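Local coordinates for Glyco_hydro_cc domain-containing protein (Pseudomonas viridiflava, PDB 6UAV) that probably hydrolyses internal beta-1,3-linkages of glucans, as a family GH128 (subgroup II) endo-beta-1,3-glucanase built on a TIM barrel, at residues 22-26 with 48-52; 67-71 with 111-115; 154-159 with 176-182. All coordinates share one frame; numbering follows the deposited sequence.

Interaction 1: 22-26 with 48-52; sequences STGMS and YNVDF
V50 and M25 form the tightly packed part of this contact, a small example of how a TIM barrel brings the entry ends of two adjacent parallel strands together. The CG1 branch of V50 reaches in between S22 and M25: it lies 3.4 Å from M25 O and 3.8 Å from S22 CB, which itself rests 3.4 Å from Y48 O. The side chain of M25 is extended as far as SD, with CG anti to the backbone N (chi1 179°), and then bends at chi3 to bring CE within 3.8 Å of V50 CG1. L18 and W28 cover other parts of V50. Alongside, the D51 N-H donates to S26 O over 2.9 Å and is fairly straight (159° at the hydrogen), while V50 CA adds a CA-H...O contact to the same oxygen.

Toward solvent the fit is looser. The side chain of N49, which leaves the helix with positive phi, stays clear of the loop, and the Y48 ring meets S22 OG at its edge; that hydroxyl bonds weakly to L18 O and S19 O.

S26 O also lies 3.1 Å from D51 OD1, a meeting of two acceptors without a bond. The salt bridge from D51 OD1 to R222 probably offsets that repulsion. K2 NZ hydrogen-bonds to S22 O, M25 O and N49 O, so one ammonium group satisfies three backbone carbonyls and probably draws their negative ends together.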
loop_
_atom_site.group_PDB
_atom_site.type_symbol
_atom_site.label_atom_id
_atom_site.label_comp_id
_atom_site.label_asym_id
_atom_site.label_seq_id
_atom_site.Cartn_x
_atom_site.Cartn_y
_atom_site.Cartn_z
ATOM N N SER A 22 -3.999 13.145 -11.453
ATOM C CA SER A 22 -5.305 12.467 -11.607
ATOM C C SER A 22 -5.544 12.022 -13.037
ATOM O O SER A 22 -6.443 11.214 -13.225
ATOM C CB SER A 22 -6.402 13.367 -11.117
ATOM O OG SER A 22 -6.481 14.472 -11.960
ATOM N N THR A 23 -4.710 12.433 -13.988
ATOM C CA THR A 23 -4.817 11.937 -15.388
ATOM C C THR A 23 -4.552 10.434 -15.465
ATOM O O THR A 23 -5.154 9.786 -16.328
ATOM C CB THR A 23 -3.917 12.731 -16.333
ATOM O OG1 THR A 23 -2.587 12.469 -15.891
ATOM C CG2 THR A 23 -4.314 14.195 -16.315
ATOM N N GLY A 24 -3.687 9.900 -14.627
ATOM C CA GLY A 24 -3.360 8.452 -14.633
ATOM C C GLY A 24 -3.543 7.736 -13.289
ATOM O O GLY A 24 -3.385 6.517 -13.273
ATOM N N MET A 25 -3.748 8.430 -12.178
ATOM C CA MET A 25 -3.757 7.846 -10.822
ATOM C C MET A 25 -5.211 7.707 -10.379
ATOM O O MET A 25 -5.908 8.756 -10.429
ATOM C CB MET A 25 -3.050 8.779 -9.832
ATOM C CG MET A 25 -3.054 8.257 -8.428
ATOM S SD MET A 25 -2.486 9.421 -7.100
ATOM C CE MET A 25 -3.933 10.459 -6.914
ATOM N N SER A 26 -5.637 6.525 -9.929
ATOM C CA SER A 26 -6.999 6.273 -9.409
ATOM C C SER A 26 -7.062 6.474 -7.900
ATOM O O SER A 26 -8.145 6.821 -7.419
ATOM C CB SER A 26 -7.432 4.930 -9.841
ATOM O OG SER A 26 -7.798 5.050 -11.199
ATOM N N TYR A 48 -11.549 15.147 -9.431
ATOM C CA TYR A 48 -10.309 14.535 -9.956
ATOM C C TYR A 48 -10.537 13.043 -10.246
ATOM O O TYR A 48 -9.632 12.403 -10.815
ATOM C CB TYR A 48 -9.183 14.704 -8.932
ATOM C CG TYR A 48 -8.919 16.136 -8.570
ATOM C CD1 TYR A 48 -8.145 16.959 -9.361
ATOM C CD2 TYR A 48 -9.358 16.664 -7.386
ATOM C CE1 TYR A 48 -7.908 18.286 -9.021
ATOM C CE2 TYR A 48 -9.166 17.979 -7.028
ATOM C CZ TYR A 48 -8.376 18.787 -7.805
ATOM O OH TYR A 48 -8.176 20.069 -7.390
ATOM N N ASN A 49 -11.678 12.470 -9.849
ATOM C CA ASN A 49 -11.908 11.009 -10.012
ATOM C C ASN A 49 -10.749 10.244 -9.372
ATOM O O ASN A 49 -10.161 9.320 -9.964
ATOM C CB ASN A 49 -12.158 10.672 -11.475
ATOM C CG ASN A 49 -12.621 9.239 -11.627
ATOM O OD1 ASN A 49 -13.191 8.652 -10.685
ATOM N ND2 ASN A 49 -12.402 8.697 -12.818
ATOM N N VAL A 50 -10.406 10.596 -8.143
ATOM C CA VAL A 50 -9.429 9.850 -7.303
ATOM C C VAL A 50 -10.137 9.460 -6.012
ATOM O O VAL A 50 -11.125 10.128 -5.596
ATOM C CB VAL A 50 -8.120 10.639 -7.065
ATOM C CG1 VAL A 50 -7.416 10.947 -8.374
ATOM C CG2 VAL A 50 -8.399 11.926 -6.319
ATOM N N ASP A 51 -9.727 8.331 -5.442
ATOM C CA ASP A 51 -10.236 7.935 -4.105
ATOM C C ASP A 51 -9.077 7.828 -3.126
ATOM O O ASP A 51 -7.976 7.496 -3.506
ATOM C CB ASP A 51 -11.136 6.709 -4.155
ATOM C CG ASP A 51 -10.470 5.428 -4.570
ATOM O OD1 ASP A 51 -10.272 5.265 -5.798
ATOM O OD2 ASP A 51 -10.156 4.600 -3.660
ATOM N N PHE A 52 -9.341 8.148 -1.874
ATOM C CA PHE A 52 -8.380 7.969 -0.748
ATOM C C PHE A 52 -8.757 6.687 -0.002
ATOM O O PHE A 52 -9.956 6.455 0.256
ATOM C CB PHE A 52 -8.483 9.130 0.235
ATOM C CG PHE A 52 -7.750 8.943 1.538
ATOM C CD1 PHE A 52 -6.375 9.085 1.597
ATOM C CD2 PHE A 52 -8.437 8.560 2.694
ATOM C CE1 PHE A 52 -5.708 8.906 2.805
ATOM C CE2 PHE A 52 -7.741 8.370 3.877
ATOM C CZ PHE A 52 -6.376 8.514 3.925
#

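Interaction 2: 67-71 with 111-115; sequences KLYLL and QTGVK
Q111 meets K67 where helix 95-112 comes to its end beside helix 63-72. Its amide and the lysine ammonium share a water, which accepts from Q111 NE2 at 3.1 Å and, more weakly, from K67 NZ. A direct bond from K67 NZ to Q111 OE1 is weak and the place of that oxygen uncertain; Q107 is the stronger partner of the lysine. The backbone of Q111 matters too, for L71 CD2 comes within 3.4 Å of Q111 O.

T112 follows, with its methyl and hydroxyl turned to different tasks. CG2 lies 4.0 Å from both L70 CB and L71 CG, straddling two successive residues of the facing helix. OG1, between the backbone N and the carbonyl carbon (chi1 74°), bonds back to I108 O and accepts a weak hydrogen bond from V114 N. These are adjacent helices on the outer layer of a TIM barrel, and the second of them leads through a two-residue loop into strand 115-121. G113 makes that turn with positive phi, its backbone angles leaving no place for a CB against the preceding carbonyl. V114 then points back toward the facing helix: its CG1 lies 4.1 Å from L70 CD2, their side chains crossing at about a right angle, and L79 of strand 78-81 flanks it.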
loop_
_atom_site.group_PDB
_atom_site.type_symbol
_atom_site.label_atom_id
_atom_site.label_comp_id
_atom_site.label_asym_id
_atom_site.label_seq_id
_atom_site.Cartn_x
_atom_site.Cartn_y
_atom_site.Cartn_z
ATOM N N LYS A 67 -14.677 4.440 12.667
ATOM C CA LYS A 67 -16.010 3.943 12.268
ATOM C C LYS A 67 -16.874 5.096 11.796
ATOM O O LYS A 67 -17.575 4.970 10.779
ATOM C CB LYS A 67 -16.684 3.234 13.445
ATOM C CG LYS A 67 -16.118 1.858 13.714
ATOM C CD LYS A 67 -16.573 1.369 15.075
ATOM C CE LYS A 67 -15.869 0.087 15.454
ATOM N NZ LYS A 67 -16.452 -0.497 16.682
ATOM N N LEU A 68 -16.845 6.184 12.539
ATOM C CA LEU A 68 -17.673 7.374 12.262
ATOM C C LEU A 68 -17.309 7.855 10.843
ATOM O O LEU A 68 -18.212 8.150 10.020
ATOM C CB LEU A 68 -17.354 8.392 13.371
ATOM C CG LEU A 68 -18.226 9.633 13.461
ATOM C CD1 LEU A 68 -19.671 9.285 13.777
ATOM C CD2 LEU A 68 -17.669 10.567 14.550
ATOM N N TYR A 69 -16.010 7.966 10.547
ATOM C CA TYR A 69 -15.532 8.410 9.215
ATOM C C TYR A 69 -15.975 7.428 8.123
ATOM O O TYR A 69 -16.586 7.841 7.103
ATOM C CB TYR A 69 -14.018 8.607 9.230
ATOM C CG TYR A 69 -13.397 8.926 7.891
ATOM C CD1 TYR A 69 -13.559 10.161 7.291
ATOM C CD2 TYR A 69 -12.612 8.005 7.233
ATOM C CE1 TYR A 69 -13.018 10.456 6.049
ATOM C CE2 TYR A 69 -12.042 8.288 6.006
ATOM C CZ TYR A 69 -12.229 9.516 5.406
ATOM O OH TYR A 69 -11.674 9.841 4.210
ATOM N N LEU A 70 -15.726 6.131 8.313
ATOM C CA LEU A 70 -16.078 5.169 7.252
ATOM C C LEU A 70 -17.587 5.180 7.016
ATOM O O LEU A 70 -17.998 5.175 5.840
ATOM C CB LEU A 70 -15.609 3.758 7.621
ATOM C CG LEU A 70 -14.107 3.531 7.684
ATOM C CD1 LEU A 70 -13.770 2.141 8.211
ATOM C CD2 LEU A 70 -13.488 3.681 6.302
ATOM N N LEU A 71 -18.406 5.200 8.050
ATOM C CA LEU A 71 -19.861 5.082 7.823
ATOM C C LEU A 71 -20.372 6.296 7.040
ATOM O O LEU A 71 -21.362 6.137 6.282
ATOM C CB LEU A 71 -20.536 4.960 9.179
ATOM C CG LEU A 71 -20.337 3.584 9.804
ATOM C CD1 LEU A 71 -20.701 3.589 11.290
ATOM C CD2 LEU A 71 -21.157 2.553 9.029
ATOM N N GLN A 111 -19.197 -3.699 10.726
ATOM C CA GLN A 111 -20.016 -2.520 11.071
ATOM C C GLN A 111 -20.048 -1.512 9.909
ATOM O O GLN A 111 -20.944 -0.709 9.862
ATOM C CB GLN A 111 -19.433 -1.906 12.334
ATOM C CG GLN A 111 -19.760 -2.714 13.566
ATOM C CD GLN A 111 -19.150 -2.067 14.778
ATOM O OE1 GLN A 111 -18.117 -1.415 14.669
ATOM N NE2 GLN A 111 -19.750 -2.296 15.923
ATOM N N THR A 112 -19.103 -1.581 8.988
ATOM C CA THR A 112 -18.968 -0.558 7.917
ATOM C C THR A 112 -18.984 -1.168 6.510
ATOM O O THR A 112 -19.253 -0.408 5.537
ATOM C CB THR A 112 -17.669 0.227 8.100
ATOM O OG1 THR A 112 -16.567 -0.596 7.715
ATOM C CG2 THR A 112 -17.493 0.793 9.488
ATOM N N GLY A 113 -18.706 -2.456 6.385
ATOM C CA GLY A 113 -18.687 -3.145 5.080
ATOM C C GLY A 113 -17.326 -3.115 4.404
ATOM O O GLY A 113 -17.169 -3.789 3.356
ATOM N N VAL A 114 -16.304 -2.469 4.974
ATOM C CA VAL A 114 -14.996 -2.353 4.270
ATOM C C VAL A 114 -14.322 -3.726 4.247
ATOM O O VAL A 114 -14.436 -4.473 5.245
ATOM C CB VAL A 114 -14.064 -1.319 4.918
ATOM C CG1 VAL A 114 -14.626 0.097 4.781
ATOM C CG2 VAL A 114 -13.705 -1.632 6.362
ATOM N N LYS A 115 -13.561 -4.009 3.195
ATOM C CA LYS A 115 -12.745 -5.248 3.093
ATOM C C LYS A 115 -11.423 -4.926 3.776
ATOM O O LYS A 115 -10.981 -3.708 3.749
ATOM C CB LYS A 115 -12.529 -5.596 1.638
ATOM C CG LYS A 115 -13.738 -6.022 0.842
ATOM C CD LYS A 115 -14.477 -7.144 1.372
ATOM C CE LYS A 115 -15.666 -7.483 0.503
ATOM N NZ LYS A 115 -16.484 -8.528 1.156
HETATM O O HOH W 1 -19.049 -0.782 18.546
HETATM O O HOH W 2 -19.578 2.210 5.369
#

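Interaction 3: 154-159 with 176-182; sequences IDYLAF and YGKPFWV
Y156 and W181 meet edge to face: the indole turns its pyrrole edge to one face of the phenol ring, with planes at 68° and centroids 4.7 Å apart. W181 NE1 stands 3.6 Å above the Y156 ring plane, offset toward the rim, while P179 CG approaches the same ring obliquely, 3.5 Å from Y156 CD2. The tyrosine is thus wedged between proline and indole.

On the sheet face of L157 and F180 the arrangement is aliphatic against aromatic: L157 CB lies 4.0 Å from F180 CD1. With CG anti to the carbonyl carbon (chi1 -78°), L157 also lies crosswise to Y176, its CD1 4.0 Å from Y176 CD2, and to the aliphatic part of K178, where CG meets K178 CB. K178 bends at chi2, which carries NZ back across I154 to bond I154 O (2.8 Å) in the carbonyl plane; a water links NZ to I154 N. The parallel strands are joined by L157 N to P179 O, W181 N to L157 O and F159 N to W181 O, each 2.9 to 3.0 Å.

The pair belongs to a beta-alpha-beta crossover through helix 166-173, whose L173 touches F159 and F180. Y140 of helix 132-146 packs on I154, Y176 and K178, and strand 115-121 continues the barrel beyond Y156 and A158.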
loop_
_atom_site.group_PDB
_atom_site.type_symbol
_atom_site.label_atom_id
_atom_site.label_comp_id
_atom_site.label_asym_id
_atom_site.label_seq_id
_atom_site.Cartn_x
_atom_site.Cartn_y
_atom_site.Cartn_z
ATOM N N ILE A 154 -9.040 -12.086 6.016
ATOM C CA ILE A 154 -8.069 -11.373 5.153
ATOM C C ILE A 154 -8.718 -11.336 3.792
ATOM O O ILE A 154 -8.886 -12.390 3.178
ATOM C CB ILE A 154 -6.678 -12.023 5.139
ATOM C CG1 ILE A 154 -5.985 -11.999 6.515
ATOM C CG2 ILE A 154 -5.813 -11.264 4.100
ATOM C CD1 ILE A 154 -4.647 -12.704 6.485
ATOM N N ASP A 155 -9.144 -10.163 3.363
ATOM C CA ASP A 155 -9.759 -10.003 2.023
ATOM C C ASP A 155 -8.630 -9.913 0.980
ATOM O O ASP A 155 -8.740 -10.609 -0.086
ATOM C CB ASP A 155 -10.753 -8.847 2.032
ATOM C CG ASP A 155 -11.901 -9.084 2.989
ATOM O OD1 ASP A 155 -12.708 -10.072 2.730
ATOM O OD2 ASP A 155 -11.925 -8.377 4.054
ATOM N N TYR A 156 -7.582 -9.159 1.289
ATOM C CA TYR A 156 -6.378 -9.026 0.427
ATOM C C TYR A 156 -5.215 -8.976 1.367
ATOM O O TYR A 156 -5.342 -8.252 2.356
ATOM C CB TYR A 156 -6.352 -7.706 -0.367
ATOM C CG TYR A 156 -7.431 -7.643 -1.396
ATOM C CD1 TYR A 156 -8.730 -7.373 -1.058
ATOM C CD2 TYR A 156 -7.131 -7.925 -2.714
ATOM C CE1 TYR A 156 -9.718 -7.396 -2.022
ATOM C CE2 TYR A 156 -8.116 -7.916 -3.682
ATOM C CZ TYR A 156 -9.407 -7.639 -3.331
ATOM O OH TYR A 156 -10.344 -7.710 -4.333
ATOM N N LEU A 157 -4.120 -9.619 1.011
ATOM C CA LEU A 157 -2.831 -9.332 1.672
ATOM C C LEU A 157 -2.260 -8.053 1.055
ATOM O O LEU A 157 -2.643 -7.673 -0.063
ATOM C CB LEU A 157 -1.866 -10.492 1.493
ATOM C CG LEU A 157 -2.135 -11.692 2.413
ATOM C CD1 LEU A 157 -1.259 -12.864 1.982
ATOM C CD2 LEU A 157 -1.881 -11.347 3.896
ATOM N N ALA A 158 -1.345 -7.400 1.749
ATOM C CA ALA A 158 -0.655 -6.229 1.182
ATOM C C ALA A 158 0.836 -6.537 1.211
ATOM O O ALA A 158 1.291 -7.314 2.048
ATOM C CB ALA A 158 -1.038 -4.918 1.817
ATOM N N PHE A 159 1.570 -5.908 0.299
ATOM C CA PHE A 159 3.000 -6.173 0.174
ATOM C C PHE A 159 3.708 -4.890 -0.237
ATOM O O PHE A 159 3.159 -4.096 -0.988
ATOM C CB PHE A 159 3.201 -7.304 -0.836
ATOM C CG PHE A 159 4.574 -7.911 -0.705
ATOM C CD1 PHE A 159 4.950 -8.503 0.479
ATOM C CD2 PHE A 159 5.498 -7.861 -1.723
ATOM C CE1 PHE A 159 6.221 -9.024 0.653
ATOM C CE2 PHE A 159 6.765 -8.381 -1.541
ATOM C CZ PHE A 159 7.119 -8.959 -0.358
ATOM N N TYR A 176 -1.141 -18.422 0.512
ATOM C CA TYR A 176 -2.289 -18.115 1.418
ATOM C C TYR A 176 -3.594 -18.117 0.615
ATOM O O TYR A 176 -4.660 -18.026 1.234
ATOM C CB TYR A 176 -2.058 -16.811 2.196
ATOM C CG TYR A 176 -0.840 -16.919 3.076
ATOM C CD1 TYR A 176 -0.872 -17.678 4.241
ATOM C CD2 TYR A 176 0.365 -16.420 2.669
ATOM C CE1 TYR A 176 0.255 -17.858 5.016
ATOM C CE2 TYR A 176 1.503 -16.564 3.441
ATOM C CZ TYR A 176 1.452 -17.301 4.608
ATOM O OH TYR A 176 2.577 -17.507 5.340
ATOM N N GLY A 177 -3.520 -18.137 -0.711
ATOM C CA GLY A 177 -4.734 -18.160 -1.563
ATOM C C GLY A 177 -5.434 -16.800 -1.561
ATOM O O GLY A 177 -6.659 -16.728 -1.861
ATOM N N LYS A 178 -4.710 -15.733 -1.231
ATOM C CA LYS A 178 -5.254 -14.372 -1.152
ATOM C C LYS A 178 -4.680 -13.483 -2.255
ATOM O O LYS A 178 -3.470 -13.543 -2.577
ATOM C CB LYS A 178 -4.827 -13.741 0.167
ATOM C CG LYS A 178 -5.354 -14.429 1.412
ATOM C CD LYS A 178 -6.879 -14.655 1.432
ATOM C CE LYS A 178 -7.267 -15.280 2.759
ATOM N NZ LYS A 178 -8.717 -15.182 2.995
ATOM N N PRO A 179 -5.539 -12.639 -2.864
ATOM C CA PRO A 179 -5.065 -11.590 -3.764
ATOM C C PRO A 179 -4.409 -10.455 -2.965
ATOM O O PRO A 179 -4.387 -10.450 -1.732
ATOM C CB PRO A 179 -6.328 -11.151 -4.485
ATOM C CG PRO A 179 -7.365 -11.330 -3.427
ATOM C CD PRO A 179 -7.007 -12.638 -2.746
ATOM N N PHE A 180 -3.735 -9.566 -3.698
ATOM C CA PHE A 180 -2.798 -8.585 -3.121
ATOM C C PHE A 180 -3.184 -7.165 -3.504
ATOM O O PHE A 180 -3.700 -6.942 -4.626
ATOM C CB PHE A 180 -1.385 -8.774 -3.643
ATOM C CG PHE A 180 -0.871 -10.169 -3.409
ATOM C CD1 PHE A 180 -0.352 -10.494 -2.178
ATOM C CD2 PHE A 180 -0.794 -11.081 -4.451
ATOM C CE1 PHE A 180 0.151 -11.761 -1.945
ATOM C CE2 PHE A 180 -0.251 -12.335 -4.225
ATOM C CZ PHE A 180 0.216 -12.670 -2.968
ATOM N N TRP A 181 -2.795 -6.246 -2.650
ATOM C CA TRP A 181 -2.474 -4.862 -3.037
ATOM C C TRP A 181 -0.978 -4.675 -2.776
ATOM O O TRP A 181 -0.493 -4.976 -1.638
ATOM C CB TRP A 181 -3.279 -3.861 -2.202
ATOM C CG TRP A 181 -4.768 -3.814 -2.404
ATOM C CD1 TRP A 181 -5.673 -4.796 -2.702
ATOM C CD2 TRP A 181 -5.538 -2.613 -2.212
ATOM N NE1 TRP A 181 -6.953 -4.290 -2.708
ATOM C CE2 TRP A 181 -6.893 -2.951 -2.398
ATOM C CE3 TRP A 181 -5.185 -1.286 -1.947
ATOM C CZ2 TRP A 181 -7.914 -1.997 -2.302
ATOM C CZ3 TRP A 181 -6.191 -0.363 -1.839
ATOM C CH2 TRP A 181 -7.538 -0.720 -1.992
ATOM N N VAL A 182 -0.238 -4.148 -3.754
ATOM C CA VAL A 182 1.203 -3.902 -3.535
ATOM C C VAL A 182 1.299 -2.410 -3.221
ATOM O O VAL A 182 1.331 -1.607 -4.169
ATOM C CB VAL A 182 2.011 -4.322 -4.773
ATOM C CG1 VAL A 182 3.450 -3.887 -4.627
ATOM C CG2 VAL A 182 1.926 -5.834 -5.054
HETATM O O HOH W 3 -10.729 -14.214 4.856
#

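The contacts come in sequence, with no overlap along the chain, and illustrate three ways of assembling one eight-stranded parallel barrel. Interaction 1 joins the approaches to strands 27-29 and 51-56, interaction 2 packs two outer helices beside the start of strand 115-121, and interaction 3 pairs strand 156-161 with strand 180-185. Their centres lie about 20 to 22 Å apart. Interactions 1 and 2 meet where F52 packs on Y69, and interactions 2 and 3 where K115 packs on D155; interactions 1 and 3 come no nearer than about 6 Å, although both involve strands of the barrel. All three lie in the catalytic-core TIM barrel: at the strand approaches, in the helical layer and in the wall.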